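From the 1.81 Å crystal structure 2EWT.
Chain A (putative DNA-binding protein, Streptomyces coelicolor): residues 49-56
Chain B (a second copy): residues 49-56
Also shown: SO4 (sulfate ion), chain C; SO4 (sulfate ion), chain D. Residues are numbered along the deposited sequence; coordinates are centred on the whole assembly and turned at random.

Chain A, residues 49-56: AVTVQRLA
Chain B, residues 49-56: AVTVQRLA

Two-fold contacts often rest on one residue that meets its own copy, and the pairing of A:Val52 with B:Val52 is a compact example. Their CA atoms lie 5.2 Å apart and their CG2 methyls 4.0 Å apart, A:Val52 CG2 to B:Val52 CG2. Each valine is t (chi1 171°), with CA-to-CB sideways to the partner. Both methyls of A:Val52 lie near B:Leu55 CD2 (CG1 3.7 Å, CG2 3.9 Å), and A:Val52 CG2 also lies 3.5 Å from B:Val50 O; A:Leu55 CD2 is likewise 3.7 Å from B:Val52 CG1. In A:Leu55 and B:Leu55 the CA-to-CB bond points toward the partner, with chi1 t and chi2 p. Valine, short and branched at CB, suits so close an approach; leucine, one turn on, has the length to span the wider gap. A:Val52 and B:Val52 supply most of the 254 Å² buried.

Residues 49-51 are extended (phi/psi -64/131, -103/113 and -76/164), and a helix begins at residue 52 with phi near -60° and psi near -45°. The two helices run at 84° to each other, their axes approaching to 10.9 Å. A:Thr51 N-caps its helix: chi1 p, CA-to-CB away from the partner, A:Thr51 OG1 accepting from A:Arg54 N at 3.0 Å. A:Leu55 N donates to A:Thr51 O at 2.8 Å, and A:Ala56 N to A:Val52 O at 2.9 Å; chain B repeats all three.

No direct hydrogen bond crosses the contact; two waters do this work. One donates to A:Val50 O (2.8 Å) and accepts from B:Val52 N (3.0 Å), the other repeats the bridge with chains exchanged, and so first-turn amides that lack helical acceptors are satisfied. A:Val50 and B:Val50, also t, keep their side chains buried.

Farther out, A:Arg54 and B:Arg54 (t, p, p) take no part in the pairing; A:Arg54 NH2 donates to O4 of a sulfate, probably from the crystallisation liquor, at 3.1 Å.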

# COMPACT_ATOMS: atom_id res chain seq x y z
N ALA A 49 2.58 11.63 1.65
CA ALA A 49 2.62 10.17 1.71
C ALA A 49 1.25 9.50 1.76
O ALA A 49 0.38 9.87 2.55
CB ALA A 49 3.45 9.71 2.90
N VAL A 50 1.07 8.50 0.90
CA VAL A 50 -0.17 7.72 0.84
C VAL A 50 0.14 6.40 1.54
O VAL A 50 0.95 5.62 1.04
CB VAL A 50 -0.58 7.42 -0.62
CG1 VAL A 50 -1.78 6.48 -0.64
CG2 VAL A 50 -0.92 8.71 -1.35
N THR A 51 -0.49 6.15 2.69
CA THR A 51 -0.26 4.90 3.42
C THR A 51 -1.00 3.75 2.75
O THR A 51 -1.89 3.97 1.93
CB THR A 51 -0.77 4.99 4.88
OG1 THR A 51 -2.20 5.09 4.87
CG2 THR A 51 -0.18 6.19 5.58
N VAL A 52 -0.63 2.52 3.10
CA VAL A 52 -1.31 1.37 2.52
C VAL A 52 -2.80 1.45 2.88
O VAL A 52 -3.67 1.25 2.03
CB VAL A 52 -0.74 0.05 3.06
CG1 VAL A 52 -1.61 -1.12 2.60
CG2 VAL A 52 0.69 -0.15 2.56
N GLN A 53 -3.09 1.75 4.14
CA GLN A 53 -4.48 1.84 4.59
C GLN A 53 -5.25 2.88 3.77
O GLN A 53 -6.37 2.62 3.32
CB GLN A 53 -4.53 2.17 6.08
CG GLN A 53 -5.94 2.31 6.66
CD GLN A 53 -5.94 2.43 8.17
OE1 GLN A 53 -5.06 3.05 8.75
NE2 GLN A 53 -6.95 1.85 8.81
N ARG A 54 -4.64 4.04 3.56
CA ARG A 54 -5.28 5.11 2.79
C ARG A 54 -5.47 4.67 1.34
O ARG A 54 -6.52 4.92 0.74
CB ARG A 54 -4.43 6.38 2.83
CG ARG A 54 -5.16 7.63 2.34
CD ARG A 54 -6.26 8.03 3.31
NE ARG A 54 -5.71 8.51 4.58
CZ ARG A 54 -6.43 8.72 5.68
NH1 ARG A 54 -7.74 8.50 5.68
NH2 ARG A 54 -5.85 9.17 6.78
N LEU A 55 -4.46 4.02 0.77
CA LEU A 55 -4.58 3.56 -0.62
C LEU A 55 -5.74 2.59 -0.77
O LEU A 55 -6.50 2.66 -1.73
CB LEU A 55 -3.28 2.89 -1.08
CG LEU A 55 -3.27 2.50 -2.57
CD1 LEU A 55 -3.47 3.75 -3.42
CD2 LEU A 55 -1.96 1.82 -2.93
N ALA A 56 -5.87 1.68 0.19
CA ALA A 56 -6.95 0.70 0.16
C ALA A 56 -8.31 1.39 0.28
O ALA A 56 -9.27 0.99 -0.38
CB ALA A 56 -6.78 -0.31 1.30
N ALA B 49 6.57 0.83 10.04
CA ALA B 49 5.70 1.15 8.91
C ALA B 49 6.07 0.47 7.60
O ALA B 49 7.23 0.50 7.18
CB ALA B 49 5.64 2.66 8.71
N VAL B 50 5.08 -0.13 6.95
CA VAL B 50 5.26 -0.79 5.67
C VAL B 50 4.68 0.17 4.62
O VAL B 50 3.48 0.41 4.61
CB VAL B 50 4.47 -2.12 5.59
CG1 VAL B 50 4.56 -2.70 4.19
CG2 VAL B 50 5.03 -3.11 6.60
N THR B 51 5.53 0.72 3.76
CA THR B 51 5.07 1.65 2.72
C THR B 51 4.40 0.88 1.59
O THR B 51 4.56 -0.33 1.48
CB THR B 51 6.23 2.45 2.10
OG1 THR B 51 7.09 1.56 1.37
CG2 THR B 51 7.04 3.15 3.18
N VAL B 52 3.65 1.58 0.75
CA VAL B 52 3.00 0.92 -0.37
C VAL B 52 4.07 0.28 -1.25
O VAL B 52 3.95 -0.87 -1.67
CB VAL B 52 2.18 1.92 -1.22
CG1 VAL B 52 1.70 1.23 -2.49
CG2 VAL B 52 0.98 2.43 -0.42
N GLN B 53 5.13 1.03 -1.53
CA GLN B 53 6.21 0.52 -2.38
C GLN B 53 6.81 -0.76 -1.79
O GLN B 53 7.01 -1.74 -2.50
CB GLN B 53 7.30 1.59 -2.55
CG GLN B 53 8.48 1.16 -3.41
CD GLN B 53 9.42 2.31 -3.73
OE1 GLN B 53 9.64 3.19 -2.90
NE2 GLN B 53 9.99 2.29 -4.93
N ARG B 54 7.06 -0.75 -0.48
CA ARG B 54 7.62 -1.92 0.19
C ARG B 54 6.63 -3.09 0.14
O ARG B 54 7.03 -4.24 -0.10
CB ARG B 54 7.94 -1.60 1.65
CG ARG B 54 8.82 -2.64 2.34
CD ARG B 54 10.23 -2.62 1.76
NE ARG B 54 10.94 -1.39 2.10
CZ ARG B 54 12.10 -1.01 1.55
NH1 ARG B 54 12.68 -1.77 0.63
NH2 ARG B 54 12.67 0.12 1.93
N LEU B 55 5.35 -2.81 0.37
CA LEU B 55 4.35 -3.88 0.33
C LEU B 55 4.32 -4.53 -1.05
O LEU B 55 4.23 -5.75 -1.17
CB LEU B 55 2.96 -3.33 0.67
CG LEU B 55 1.87 -4.41 0.78
CD1 LEU B 55 2.25 -5.41 1.86
CD2 LEU B 55 0.52 -3.77 1.09
N ALA B 56 4.38 -3.71 -2.10
CA ALA B 56 4.37 -4.21 -3.46
C ALA B 56 5.60 -5.07 -3.73
O ALA B 56 5.52 -6.09 -4.41
CB ALA B 56 4.30 -3.05 -4.45
S SO4 C . -3.16 11.07 5.99
O1 SO4 C . -2.24 11.72 5.04
O2 SO4 C . -2.95 11.62 7.34
O3 SO4 C . -4.55 11.32 5.57
O4 SO4 C . -2.90 9.61 6.01
S SO4 D . 11.88 0.81 5.15
O1 SO4 D . 11.23 0.52 6.44
O2 SO4 D . 12.87 1.89 5.33
O3 SO4 D . 12.57 -0.40 4.66
O4 SO4 D . 10.87 1.24 4.16
O HOH W 1 3.11 4.24 2.09
O HOH W 2 2.04 2.78 4.49